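Local atomic coordinates of aminopeptidase YwaD (PDB entry 6HC6), a protein that releases a range of N-terminal residues, notably arginine, lysine and leucine, from peptides by hydrolysis, using two zinc ions per subunit. Residues L41-K46 with T267-E272; H47-I52 with D405-I410; I244-A249 with R287-G292; K278-D283 with A425-V430; E317-L322 with I381-F386. One frame throughout, in Å; residues are numbered along the deposited sequence.

Contact 1 (L41-K46 with T267-E272); sequences LPFKAK and TSVMLE. With ACT (acetate ion), chain F.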
# COMPACT_ATOMS: atom_id res chain seq x y z
N LEU A 41 1.13 29.01 6.39
CA LEU A 41 1.69 27.73 5.96
C LEU A 41 1.32 27.54 4.49
O LEU A 41 0.26 26.98 4.17
CB LEU A 41 1.16 26.59 6.82
CG LEU A 41 1.27 26.82 8.33
CD1 LEU A 41 0.41 25.84 9.11
CD2 LEU A 41 2.73 26.73 8.73
N PRO A 42 2.17 28.00 3.56
CA PRO A 42 1.83 28.04 2.12
C PRO A 42 1.98 26.70 1.42
O PRO A 42 2.83 26.50 0.54
CB PRO A 42 2.80 29.10 1.58
CG PRO A 42 4.00 29.00 2.47
CD PRO A 42 3.46 28.67 3.85
N PHE A 43 1.15 25.73 1.81
CA PHE A 43 1.09 24.47 1.08
C PHE A 43 0.55 24.74 -0.32
O PHE A 43 -0.48 25.39 -0.49
CB PHE A 43 0.19 23.47 1.82
CG PHE A 43 0.16 22.10 1.18
CD1 PHE A 43 -0.65 21.85 0.08
CD2 PHE A 43 0.94 21.07 1.68
CE1 PHE A 43 -0.67 20.60 -0.52
CE2 PHE A 43 0.92 19.82 1.09
CZ PHE A 43 0.12 19.57 -0.01
N LYS A 44 1.25 24.24 -1.34
CA LYS A 44 0.85 24.48 -2.73
C LYS A 44 0.64 23.14 -3.43
O LYS A 44 1.61 22.41 -3.70
CB LYS A 44 1.88 25.34 -3.46
CG LYS A 44 1.97 26.74 -2.87
CD LYS A 44 2.96 27.59 -3.61
CE LYS A 44 3.26 28.87 -2.84
NZ LYS A 44 4.13 29.77 -3.65
N ALA A 45 -0.62 22.84 -3.74
CA ALA A 45 -0.94 21.58 -4.40
C ALA A 45 -0.27 21.46 -5.76
O ALA A 45 -0.03 20.34 -6.23
CB ALA A 45 -2.46 21.43 -4.54
N LYS A 46 0.05 22.58 -6.42
CA LYS A 46 0.71 22.46 -7.72
C LYS A 46 2.05 21.75 -7.58
O LYS A 46 2.43 20.96 -8.45
CB LYS A 46 0.89 23.84 -8.38
CG LYS A 46 1.89 24.76 -7.70
CD LYS A 46 1.97 26.12 -8.38
CE LYS A 46 2.99 27.01 -7.67
NZ LYS A 46 3.00 28.41 -8.19
N THR A 267 2.73 10.59 -0.95
CA THR A 267 4.15 10.90 -1.05
C THR A 267 4.35 12.37 -1.40
O THR A 267 5.18 13.06 -0.79
CB THR A 267 4.80 10.00 -2.10
OG1 THR A 267 4.65 8.62 -1.70
CG2 THR A 267 6.31 10.31 -2.23
N SER A 268 3.55 12.88 -2.34
CA SER A 268 3.70 14.25 -2.80
C SER A 268 3.27 15.25 -1.74
O SER A 268 3.90 16.30 -1.58
CB SER A 268 2.90 14.44 -4.09
OG SER A 268 1.51 14.52 -3.82
N VAL A 269 2.20 14.95 -0.99
CA VAL A 269 1.75 15.86 0.06
C VAL A 269 2.75 15.86 1.22
O VAL A 269 3.02 16.90 1.83
CB VAL A 269 0.35 15.47 0.53
CG1 VAL A 269 -0.08 16.31 1.72
CG2 VAL A 269 -0.66 15.62 -0.62
N MET A 270 3.29 14.69 1.54
CA MET A 270 4.34 14.62 2.55
C MET A 270 5.53 15.51 2.17
O MET A 270 6.06 16.25 3.00
CB MET A 270 4.77 13.17 2.72
CG MET A 270 5.91 12.97 3.73
SD MET A 270 7.53 13.06 2.93
CE MET A 270 7.57 11.50 2.04
N LEU A 271 5.96 15.46 0.90
CA LEU A 271 7.13 16.24 0.51
C LEU A 271 6.83 17.73 0.51
O LEU A 271 7.67 18.54 0.91
CB LEU A 271 7.62 15.79 -0.87
CG LEU A 271 8.30 14.44 -0.85
CD1 LEU A 271 8.52 13.93 -2.27
CD2 LEU A 271 9.65 14.55 -0.10
N GLU A 272 5.64 18.12 0.06
CA GLU A 272 5.30 19.54 0.10
C GLU A 272 5.12 20.03 1.52
O GLU A 272 5.48 21.18 1.84
CB GLU A 272 4.04 19.80 -0.73
CG GLU A 272 3.51 21.22 -0.63
CD GLU A 272 4.43 22.27 -1.25
OE1 GLU A 272 5.51 21.92 -1.79
OE2 GLU A 272 4.07 23.46 -1.19
C ACT F . 6.39 28.99 -6.50
O ACT F . 5.29 29.54 -6.22
OXT ACT F . 6.60 27.81 -6.91
CH3 ACT F . 7.67 29.89 -6.32
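Phe43 and Glu272 carry this contact, the aromatic ring of one lying against the aliphatic stem of the other. Glu272 CG sits over one face of the Phe43 ring, 3.6 Å from its centroid and displaced toward the rim, a CH-pi contact. Phe43 CG is anti to the backbone N (chi1 -175°), which sends the ring toward helix 260-277. At the far end of the ring CZ meets Val269 CG1 at 3.7 Å, while Val269 O lies at the ring edge, in its plane. Glutamate suits the place because its methylenes can pack on the ring while its carboxylate serves polar partners; the carboxylate plane stands 81° from that of the ring. Glu272 OE2 accepts the backbone N-H of Lys44 at 2.9 Å from N, met on the anti side and 28° out of the carboxylate plane. Lys44 is the N-cap residue of helix 45-59, and Glu272 thus ties the residue just before that helix to helix 260-277. Outside the two segments, OE2 also forms a salt bridge with Arg275 and OE1 is hydrogen-bonded to His47 ND1; together these would restrain the carboxylate and favour its charged form. Lys44 NZ also donates to O of an acetate ion, 2.8 Å away, which probably came from the crystallisation liquor. Gln416 of helix 412-430 bonds to Phe43 O and Ala45 N, and Phe43 packs on Asp420 and Thr423. The lead-in to helix 45-59 thus touches both helices, and Val269 also packs on Leu322 of strand 316-322.

Contact 2 (H47-I52 with D405-I410); sequences HAYSTI and DSIEHI. With ACT (acetate ion), chain F.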
# COMPACT_ATOMS: atom_id res chain seq x y z
N HIS A 47 2.76 21.99 -6.47
CA HIS A 47 4.00 21.27 -6.22
C HIS A 47 3.75 19.79 -6.06
O HIS A 47 4.52 18.96 -6.57
CB HIS A 47 4.67 21.79 -4.96
CG HIS A 47 5.13 23.21 -5.06
ND1 HIS A 47 5.50 23.94 -3.95
CD2 HIS A 47 5.28 24.02 -6.13
CE1 HIS A 47 5.86 25.16 -4.34
NE2 HIS A 47 5.73 25.23 -5.65
N ALA A 48 2.70 19.44 -5.32
CA ALA A 48 2.38 18.03 -5.14
C ALA A 48 1.99 17.39 -6.47
O ALA A 48 2.44 16.28 -6.78
CB ALA A 48 1.27 17.86 -4.10
N TYR A 49 1.17 18.08 -7.26
CA TYR A 49 0.82 17.58 -8.59
C TYR A 49 2.07 17.27 -9.40
O TYR A 49 2.19 16.20 -10.01
CB TYR A 49 -0.06 18.60 -9.32
CG TYR A 49 -0.61 18.08 -10.63
CD1 TYR A 49 0.08 18.25 -11.82
CD2 TYR A 49 -1.82 17.38 -10.67
CE1 TYR A 49 -0.41 17.77 -13.02
CE2 TYR A 49 -2.32 16.89 -11.87
CZ TYR A 49 -1.61 17.08 -13.03
OH TYR A 49 -2.09 16.58 -14.22
N SER A 50 3.03 18.20 -9.40
CA SER A 50 4.27 17.98 -10.14
C SER A 50 4.97 16.71 -9.66
O SER A 50 5.48 15.93 -10.47
CB SER A 50 5.19 19.19 -10.00
OG SER A 50 6.36 18.99 -10.77
N THR A 51 5.02 16.50 -8.34
CA THR A 51 5.65 15.30 -7.82
C THR A 51 4.89 14.05 -8.23
O THR A 51 5.50 13.02 -8.56
CB THR A 51 5.75 15.38 -6.30
OG1 THR A 51 6.55 16.52 -5.96
CG2 THR A 51 6.40 14.12 -5.73
N ILE A 52 3.56 14.11 -8.23
CA ILE A 52 2.77 12.96 -8.68
C ILE A 52 3.05 12.64 -10.14
O ILE A 52 3.10 11.46 -10.53
CB ILE A 52 1.27 13.22 -8.45
CG1 ILE A 52 0.95 13.35 -6.97
CG2 ILE A 52 0.43 12.09 -9.09
CD1 ILE A 52 -0.52 13.73 -6.74
N ASP A 405 -5.66 4.31 -11.92
CA ASP A 405 -5.14 5.14 -10.83
C ASP A 405 -4.02 6.02 -11.38
O ASP A 405 -2.84 5.86 -11.09
CB ASP A 405 -4.63 4.29 -9.66
CG ASP A 405 -4.21 5.13 -8.50
OD1 ASP A 405 -3.59 4.59 -7.56
OD2 ASP A 405 -4.48 6.35 -8.53
N SER A 406 -4.44 6.99 -12.19
CA SER A 406 -3.55 7.81 -13.00
C SER A 406 -3.75 9.28 -12.65
O SER A 406 -4.71 9.66 -11.98
CB SER A 406 -3.85 7.60 -14.49
OG SER A 406 -5.16 8.08 -14.76
N ILE A 407 -2.82 10.12 -13.12
CA ILE A 407 -2.89 11.53 -12.77
C ILE A 407 -4.13 12.19 -13.35
O ILE A 407 -4.59 13.21 -12.82
CB ILE A 407 -1.59 12.24 -13.18
CG1 ILE A 407 -1.37 13.47 -12.30
CG2 ILE A 407 -1.61 12.61 -14.67
CD1 ILE A 407 -0.01 14.10 -12.46
N GLU A 408 -4.70 11.63 -14.43
CA GLU A 408 -5.97 12.12 -14.94
C GLU A 408 -7.04 12.14 -13.85
O GLU A 408 -7.97 12.95 -13.90
CB GLU A 408 -6.42 11.26 -16.14
CG GLU A 408 -7.89 11.36 -16.48
CD GLU A 408 -8.26 10.60 -17.74
OE1 GLU A 408 -9.21 11.03 -18.43
OE2 GLU A 408 -7.61 9.57 -18.04
N HIS A 409 -6.91 11.29 -12.84
CA HIS A 409 -7.92 11.18 -11.79
C HIS A 409 -7.42 11.76 -10.47
O HIS A 409 -7.80 11.30 -9.40
CB HIS A 409 -8.35 9.72 -11.62
CG HIS A 409 -9.12 9.20 -12.79
ND1 HIS A 409 -8.78 8.03 -13.45
CD2 HIS A 409 -10.20 9.70 -13.44
CE1 HIS A 409 -9.62 7.84 -14.46
NE2 HIS A 409 -10.50 8.83 -14.47
N ILE A 410 -6.56 12.76 -10.55
CA ILE A 410 -6.04 13.47 -9.38
C ILE A 410 -6.64 14.86 -9.41
O ILE A 410 -6.69 15.50 -10.47
CB ILE A 410 -4.50 13.52 -9.40
CG1 ILE A 410 -3.91 12.16 -9.06
CG2 ILE A 410 -3.98 14.58 -8.41
CD1 ILE A 410 -4.14 11.72 -7.63
C ACT F . 6.39 28.99 -6.50
O ACT F . 5.29 29.54 -6.22
OXT ACT F . 6.60 27.81 -6.91
CH3 ACT F . 7.67 29.89 -6.32
O HOH W 1 -4.40 15.70 -14.43
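Ile407 lays its terminal methyl over one face of the Tyr49 ring, the two side chains crossing at about a right angle. In this CH-pi contact Ile407 CD1 is 3.7 Å from the ring centroid and 22° off the ring normal, and its closest ring atom is Tyr49 CZ at 3.4 Å. Tyr49 CG is anti to the backbone N (chi1 -173°), which directs the ring from helix 45-59 toward the short 3-10 turn at 407-408. Further apolar contacts come from Ile52, whose two branches serve different neighbours, as suits an isoleucine: CG2 packs on Ile407 CG1 at 3.9 Å, while CD1 meets Ile410 CG2 tip to tip. Ile410 CG2 also touches Tyr49 CD2 obliquely at 4.2 Å. Among the polar interactions, one water donates to Ile407 O, 3.0 Å away, and is also bonded to Tyr49 OH, in the plane of the ring. Farther off, His47 NE2 donates to acetate OXT. An alanine in place of Tyr49 would probably leave Ile407 CD1 without the ring it packs on and the water with one partner fewer. Asp405, in the same loop, bonds to the backbone N of Asn261 and of the zinc ligand Asp262. The chemistry therefore implies a mainly apolar joint, supplemented by a water, between helix 45-59 and a loop that borders the metal site.

Contact 3 (I244-A249 with R287-G292); sequences IVYVTA and RFIAFG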
# COMPACT_ATOMS: atom_id res chain seq x y z
N ILE A 244 9.70 12.82 18.92
CA ILE A 244 9.75 12.54 17.49
C ILE A 244 8.35 12.55 16.91
O ILE A 244 7.43 11.90 17.44
CB ILE A 244 10.42 11.19 17.20
CG1 ILE A 244 11.84 11.17 17.74
CG2 ILE A 244 10.49 10.95 15.70
CD1 ILE A 244 12.34 9.76 17.97
N VAL A 245 8.18 13.26 15.79
CA VAL A 245 6.95 13.29 15.01
C VAL A 245 7.25 12.71 13.64
O VAL A 245 8.26 13.09 13.02
CB VAL A 245 6.41 14.74 14.91
CG1 VAL A 245 5.25 14.85 13.89
CG2 VAL A 245 6.02 15.26 16.28
N TYR A 246 6.44 11.76 13.19
CA TYR A 246 6.65 11.09 11.92
C TYR A 246 5.59 11.52 10.92
O TYR A 246 4.39 11.46 11.22
CB TYR A 246 6.60 9.56 12.09
CG TYR A 246 7.55 9.00 13.13
CD1 TYR A 246 8.80 8.50 12.77
CD2 TYR A 246 7.17 8.91 14.47
CE1 TYR A 246 9.65 7.97 13.70
CE2 TYR A 246 8.01 8.36 15.40
CZ TYR A 246 9.25 7.89 15.02
OH TYR A 246 10.12 7.36 15.93
N VAL A 247 6.01 11.96 9.74
CA VAL A 247 5.10 12.28 8.63
C VAL A 247 5.47 11.35 7.49
O VAL A 247 6.62 11.38 7.02
CB VAL A 247 5.19 13.75 8.20
CG1 VAL A 247 4.13 14.04 7.12
CG2 VAL A 247 5.01 14.67 9.39
N THR A 248 4.54 10.48 7.09
CA THR A 248 4.92 9.31 6.32
C THR A 248 3.94 9.03 5.19
O THR A 248 2.76 9.40 5.24
CB THR A 248 5.08 8.05 7.19
OG1 THR A 248 3.80 7.65 7.70
CG2 THR A 248 6.04 8.30 8.37
N ALA A 249 4.45 8.34 4.17
CA ALA A 249 3.66 7.98 3.00
C ALA A 249 4.41 6.90 2.23
O ALA A 249 5.63 6.98 2.13
CB ALA A 249 3.44 9.20 2.10
N ARG A 287 10.51 13.53 11.37
CA ARG A 287 11.02 12.58 10.40
C ARG A 287 9.99 12.44 9.29
O ARG A 287 8.88 11.96 9.52
CB ARG A 287 11.31 11.24 11.06
CG ARG A 287 12.26 11.38 12.24
CD ARG A 287 12.72 10.04 12.74
NE ARG A 287 13.65 10.19 13.85
CZ ARG A 287 14.11 9.19 14.59
NH1 ARG A 287 13.73 7.94 14.33
NH2 ARG A 287 14.96 9.43 15.58
N PHE A 288 10.37 12.87 8.08
CA PHE A 288 9.53 12.65 6.91
C PHE A 288 9.99 11.37 6.24
O PHE A 288 11.17 11.22 5.91
CB PHE A 288 9.63 13.83 5.94
CG PHE A 288 9.23 15.13 6.54
CD1 PHE A 288 10.16 15.93 7.19
CD2 PHE A 288 7.91 15.56 6.48
CE1 PHE A 288 9.80 17.14 7.75
CE2 PHE A 288 7.54 16.78 7.05
CZ PHE A 288 8.49 17.57 7.68
N ILE A 289 9.09 10.42 6.07
CA ILE A 289 9.50 9.12 5.57
C ILE A 289 8.66 8.74 4.37
O ILE A 289 7.42 8.78 4.43
CB ILE A 289 9.41 8.03 6.64
CG1 ILE A 289 10.05 8.53 7.93
CG2 ILE A 289 10.08 6.78 6.10
CD1 ILE A 289 10.16 7.47 8.99
N ALA A 290 9.34 8.34 3.30
CA ALA A 290 8.73 7.65 2.17
C ALA A 290 9.02 6.16 2.35
O ALA A 290 10.17 5.73 2.28
CB ALA A 290 9.29 8.19 0.85
N PHE A 291 7.96 5.38 2.60
CA PHE A 291 8.10 3.95 2.87
C PHE A 291 8.05 3.16 1.58
O PHE A 291 7.14 3.34 0.77
CB PHE A 291 6.97 3.46 3.78
CG PHE A 291 7.13 3.87 5.22
CD1 PHE A 291 8.27 3.53 5.93
CD2 PHE A 291 6.12 4.56 5.85
CE1 PHE A 291 8.42 3.93 7.26
CE2 PHE A 291 6.25 4.94 7.18
CZ PHE A 291 7.40 4.62 7.88
N GLY A 292 8.98 2.23 1.40
CA GLY A 292 8.89 1.32 0.28
C GLY A 292 8.05 0.10 0.61
O GLY A 292 7.77 -0.19 1.77
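Tyr246 and Arg287 both set CG anti to the carbonyl carbon (chi1 -54° and -55°), and from neighbouring strands their side chains run side by side in the same direction. The arginine chain stays extended from CG to NE, its CD passing Tyr246 CE1 at 3.8 Å, with guanidinium and ring planes 84° apart. Ile244 CD1 covers one face of the guanidinium, 3.6 Å from Arg287 NH2. On the same face of the sheet the methyl of Thr248 packs on Ile289 CB, while Thr248 CB comes within 3.3 Å of Phe291 CE2. The opposite face carries Val247 and Phe288, which touch through Val247 CB and Phe288 CD2 at 3.7 Å and pack against Met273 and Met270 of helix 260-277; Ala249 and Ala290 follow on this face, their small side chains touching Asn263 and Tyr251 respectively. The backbones form a parallel ladder of five hydrogen bonds. It begins with Arg287 N to Val245 O at 2.8 Å, alternates through Val247 N to Arg287 O, Ile289 N to Val247 O and Ala249 N to Ile289 O, and ends with Phe291 N to Ala249 O. Together with helix 260-277 the strands make a beta-alpha-beta crossover, and strand 244-250 ends in the zinc ligand His250. The polar tips are met outside the two segments: Arg287 forms salt bridges with Glu285 and Glu312, and Tyr246 OH bonds to Ser316 OG. The chemistry implies an arginine whose buried charge is probably balanced by two glutamates while its hydrocarbon stem behaves as an apolar residue.

Contact 4 (K278-D283 with A425-V430); sequences KSVPSD and AVYEAV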
# COMPACT_ATOMS: atom_id res chain seq x y z
N LYS A 278 9.90 23.35 6.56
CA LYS A 278 11.33 23.59 6.58
C LYS A 278 11.67 24.85 7.37
O LYS A 278 12.60 24.84 8.19
CB LYS A 278 11.84 23.70 5.14
CG LYS A 278 13.28 24.14 4.99
CD LYS A 278 13.57 24.52 3.53
CE LYS A 278 12.56 25.53 2.99
NZ LYS A 278 13.08 26.30 1.82
N SER A 279 10.91 25.92 7.17
CA SER A 279 11.18 27.21 7.79
C SER A 279 10.32 27.46 9.03
O SER A 279 10.01 28.61 9.35
CB SER A 279 10.98 28.34 6.78
OG SER A 279 9.63 28.40 6.36
N VAL A 280 9.93 26.40 9.73
CA VAL A 280 9.10 26.50 10.93
C VAL A 280 9.93 26.05 12.13
O VAL A 280 10.33 24.88 12.19
CB VAL A 280 7.82 25.65 10.82
CG1 VAL A 280 7.08 25.65 12.15
CG2 VAL A 280 6.93 26.17 9.71
N PRO A 281 10.19 26.92 13.10
CA PRO A 281 10.95 26.49 14.29
C PRO A 281 10.16 25.47 15.11
O PRO A 281 8.94 25.59 15.28
CB PRO A 281 11.17 27.79 15.06
CG PRO A 281 10.96 28.89 14.04
CD PRO A 281 9.91 28.36 13.11
N SER A 282 10.87 24.47 15.62
CA SER A 282 10.23 23.44 16.42
C SER A 282 11.26 22.76 17.32
O SER A 282 12.43 22.61 16.93
CB SER A 282 9.55 22.39 15.54
OG SER A 282 9.10 21.29 16.32
N ASP A 283 10.81 22.34 18.50
CA ASP A 283 11.61 21.54 19.41
C ASP A 283 11.39 20.05 19.21
O ASP A 283 12.05 19.24 19.88
CB ASP A 283 11.31 21.92 20.86
CG ASP A 283 11.78 23.33 21.21
OD1 ASP A 283 12.76 23.81 20.60
OD2 ASP A 283 11.18 23.95 22.11
N ALA A 425 -2.46 20.32 11.03
CA ALA A 425 -2.47 19.36 12.13
C ALA A 425 -1.06 19.09 12.63
O ALA A 425 -0.81 19.06 13.84
CB ALA A 425 -3.14 18.05 11.68
N VAL A 426 -0.13 18.85 11.71
CA VAL A 426 1.26 18.65 12.11
C VAL A 426 1.81 19.92 12.75
O VAL A 426 2.52 19.86 13.77
CB VAL A 426 2.10 18.20 10.90
CG1 VAL A 426 3.59 18.14 11.27
CG2 VAL A 426 1.62 16.85 10.42
N TYR A 427 1.47 21.09 12.20
CA TYR A 427 1.90 22.34 12.81
C TYR A 427 1.43 22.43 14.24
O TYR A 427 2.19 22.82 15.13
CB TYR A 427 1.41 23.54 11.99
CG TYR A 427 1.82 24.88 12.57
CD1 TYR A 427 3.14 25.32 12.49
CD2 TYR A 427 0.90 25.71 13.19
CE1 TYR A 427 3.53 26.55 13.01
CE2 TYR A 427 1.28 26.95 13.72
CZ TYR A 427 2.60 27.36 13.62
OH TYR A 427 2.99 28.58 14.13
N GLU A 428 0.17 22.05 14.50
CA GLU A 428 -0.31 22.05 15.88
C GLU A 428 0.57 21.18 16.76
O GLU A 428 0.86 21.54 17.91
CB GLU A 428 -1.76 21.58 15.94
CG GLU A 428 -2.77 22.63 15.52
CD GLU A 428 -2.65 23.91 16.34
OE1 GLU A 428 -2.51 23.82 17.57
OE2 GLU A 428 -2.69 25.00 15.73
N ALA A 429 1.02 20.05 16.23
CA ALA A 429 1.82 19.13 17.01
C ALA A 429 3.25 19.63 17.22
O ALA A 429 3.84 19.36 18.27
CB ALA A 429 1.84 17.75 16.34
N VAL A 430 3.82 20.35 16.25
CA VAL A 430 5.25 20.66 16.29
C VAL A 430 5.56 22.11 16.63
O VAL A 430 6.73 22.41 16.95
CB VAL A 430 5.95 20.28 14.96
CG1 VAL A 430 5.64 18.84 14.59
CG2 VAL A 430 5.54 21.22 13.84
O HOH W 2 8.20 22.58 19.25
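Val280 and Ser282 bring the connection between helix 260-277 and strand 285-291, a crossover of the alpha/beta domain, against the last turn of helix 412-430. Val280 comes first. Its CG1, anti to the backbone N (chi1 173°), reaches the edge of the Tyr427 ring in the ring plane, 3.8 Å from CE1, and a branched apolar residue suits this buried spot. Its carbonyl oxygen accepts from Lys234 NZ. Pro281 then turns its side chain from the helix. Ser282 OG donates to Val430 O over 2.7 Å, with a C=O...donor angle of 132° and the donor tilted 20° from the carbonyl plane. A carbonyl in the last turn of a helix lacks the usual N-H four residues on, and a short hydroxyl side chain can supply a donor. The same OG is bonded to Lys284 N. An alanine in place of Ser282 would probably leave Lys284 N without this mate and Val430 O more dependent on water. Asp283 completes the walk through its backbone: a water 2.7 Å from Asp283 N accepts a hydrogen bond from it and donates one to Val430 O, also at 2.7 Å.

Contact 5 (E317-L322 with I381-F386); sequences EVNFNL and IDSANF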
# COMPACT_ATOMS: atom_id res chain seq x y z
N GLU A 317 6.25 10.32 19.45
CA GLU A 317 5.03 10.98 19.88
C GLU A 317 3.84 10.68 18.98
O GLU A 317 2.79 10.26 19.47
CB GLU A 317 5.25 12.50 19.94
CG GLU A 317 4.03 13.28 20.40
CD GLU A 317 4.31 14.76 20.50
OE1 GLU A 317 5.30 15.12 21.15
OE2 GLU A 317 3.56 15.55 19.88
N VAL A 318 3.98 10.88 17.67
CA VAL A 318 2.83 10.83 16.79
C VAL A 318 3.31 10.53 15.38
O VAL A 318 4.41 10.95 14.99
CB VAL A 318 2.04 12.17 16.89
CG1 VAL A 318 2.93 13.36 16.58
CG2 VAL A 318 0.90 12.18 15.98
N ASN A 319 2.50 9.77 14.63
CA ASN A 319 2.73 9.47 13.22
C ASN A 319 1.51 9.94 12.43
O ASN A 319 0.40 9.47 12.67
CB ASN A 319 2.95 7.96 13.00
CG ASN A 319 2.76 7.54 11.56
OD1 ASN A 319 2.00 6.62 11.26
ND2 ASN A 319 3.45 8.23 10.65
N PHE A 320 1.72 10.86 11.49
CA PHE A 320 0.71 11.26 10.51
C PHE A 320 1.03 10.54 9.21
O PHE A 320 2.01 10.88 8.55
CB PHE A 320 0.73 12.77 10.26
CG PHE A 320 0.41 13.60 11.45
CD1 PHE A 320 1.37 13.84 12.42
CD2 PHE A 320 -0.85 14.18 11.59
CE1 PHE A 320 1.08 14.64 13.53
CE2 PHE A 320 -1.14 14.98 12.69
CZ PHE A 320 -0.18 15.20 13.66
N ASN A 321 0.21 9.56 8.83
CA ASN A 321 0.44 8.81 7.61
C ASN A 321 -0.54 9.28 6.54
O ASN A 321 -1.73 9.41 6.80
CB ASN A 321 0.30 7.30 7.84
CG ASN A 321 0.67 6.48 6.61
OD1 ASN A 321 1.83 6.40 6.23
ND2 ASN A 321 -0.32 5.89 5.98
N LEU A 322 -0.02 9.54 5.33
CA LEU A 322 -0.81 10.04 4.21
C LEU A 322 -0.89 8.97 3.13
O LEU A 322 0.13 8.60 2.55
CB LEU A 322 -0.17 11.31 3.64
CG LEU A 322 0.20 12.31 4.74
CD1 LEU A 322 1.04 13.45 4.20
CD2 LEU A 322 -1.07 12.83 5.35
N ILE A 381 2.69 3.88 19.43
CA ILE A 381 2.83 5.28 19.05
C ILE A 381 1.51 5.73 18.44
O ILE A 381 0.98 5.06 17.55
CB ILE A 381 3.99 5.45 18.06
CG1 ILE A 381 5.31 4.98 18.68
CG2 ILE A 381 4.08 6.89 17.58
CD1 ILE A 381 6.33 4.57 17.63
N ASP A 382 0.97 6.84 18.93
CA ASP A 382 -0.23 7.42 18.33
C ASP A 382 -0.05 7.60 16.83
O ASP A 382 0.89 8.26 16.39
CB ASP A 382 -0.52 8.78 18.96
CG ASP A 382 -0.90 8.70 20.42
OD1 ASP A 382 -0.13 8.10 21.20
OD2 ASP A 382 -1.94 9.28 20.79
N SER A 383 -0.96 7.04 16.03
CA SER A 383 -0.81 7.13 14.59
C SER A 383 -2.18 7.12 13.94
O SER A 383 -3.15 6.63 14.51
CB SER A 383 0.01 5.98 14.01
OG SER A 383 -0.72 4.77 14.09
N ALA A 384 -2.23 7.63 12.72
CA ALA A 384 -3.43 7.57 11.92
C ALA A 384 -3.08 7.70 10.45
O ALA A 384 -2.07 8.17 10.10
CB ALA A 384 -4.38 8.65 12.28
N ASN A 385 -4.02 7.28 9.63
CA ASN A 385 -3.90 7.36 8.20
C ASN A 385 -4.97 8.30 7.62
O ASN A 385 -6.07 8.13 7.93
CB ASN A 385 -4.06 5.98 7.59
CG ASN A 385 -3.92 5.99 6.11
OD1 ASN A 385 -3.13 6.66 5.58
ND2 ASN A 385 -4.74 5.22 5.47
N PHE A 386 -4.59 9.26 6.80
CA PHE A 386 -5.47 10.20 6.19
C PHE A 386 -5.81 9.75 4.75
O PHE A 386 -4.94 9.50 4.00
CB PHE A 386 -4.86 11.59 6.16
CG PHE A 386 -4.61 12.18 7.51
CD1 PHE A 386 -3.53 11.81 8.24
CD2 PHE A 386 -5.44 13.11 8.05
CE1 PHE A 386 -3.28 12.33 9.47
CE2 PHE A 386 -5.21 13.64 9.28
CZ PHE A 386 -4.12 13.27 9.99
O HOH W 3 2.71 7.90 21.17
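Strands 316-322 and 382-389 are parallel neighbours in the central sheet of the M28 peptidase domain, and Asn321 and Asn385 meet across them near the zinc site. Both asparagines hold CG anti to the backbone N (chi1 -175° in Asn321), which sets CG beside the carbonyl carbon. Asn321 ND2 donates to Asn385 OD1 at 2.9 Å from above the carbonyl plane, 57° out of it, and the two amide planes are 44° apart. The other end of the Asn321 amide, OD1, is bonded to Thr248 OG1; the amide is thus gripped at both ends, by residues of the strands on either side, which should restrict its rotation. Asn319 projects from the same face: its OD1 lies 3.5 Å from Ser383 CB, and its ND2 is bonded to Thr248 OG1. The other face is largely apolar around Phe320, Leu322, Ala384 and Phe386. Phe320 and Phe386 run side by side, Phe386 CE1 approaching the edge of the Phe320 ring at 3.7 Å from CD2, and Leu322 CD2 touches Phe386 CD1 at 3.9 Å. Bulky apolar residues suit this face because helices 346-358 and 412-430 pack on it. The backbone ladder runs from Asn319 N to Asp382 O at 2.8 Å through Ala384 N to Asn319 O and Asn321 N to Ala384 O, ending with Phe386 N to Asn321 O at 2.9 Å. Leu322 is followed by the zinc ligand Asp323, whose side chain lies about 3 Å from that of Asn385. Metal ligands just beyond the C-terminal ends of parallel strands are typical of the alpha/beta fold of zinc exopeptidases such as the M28 family.

From the N terminus, residues 41-46 close the first long loop by meeting helix 260-277 in contact 1, and the next turns of helix 45-59 close a longer one onto 405-410 in contact 2, so these two cross. Contact 3 closes a short loop around helix 260-277; it crosses contact 1 and lies within the span of contact 2. Contact 4 joins the loop after that helix to helix 412-430, crossing contacts 2 and 3. Contact 5 closes a loop of 58 residues between two sheet strands, within the spans of contacts 2 and 4. Contacts 3 and 5 share the central sheet. The five contacts together tie the N-terminal arm, sheet, covering helices and zinc-side loop into one domain.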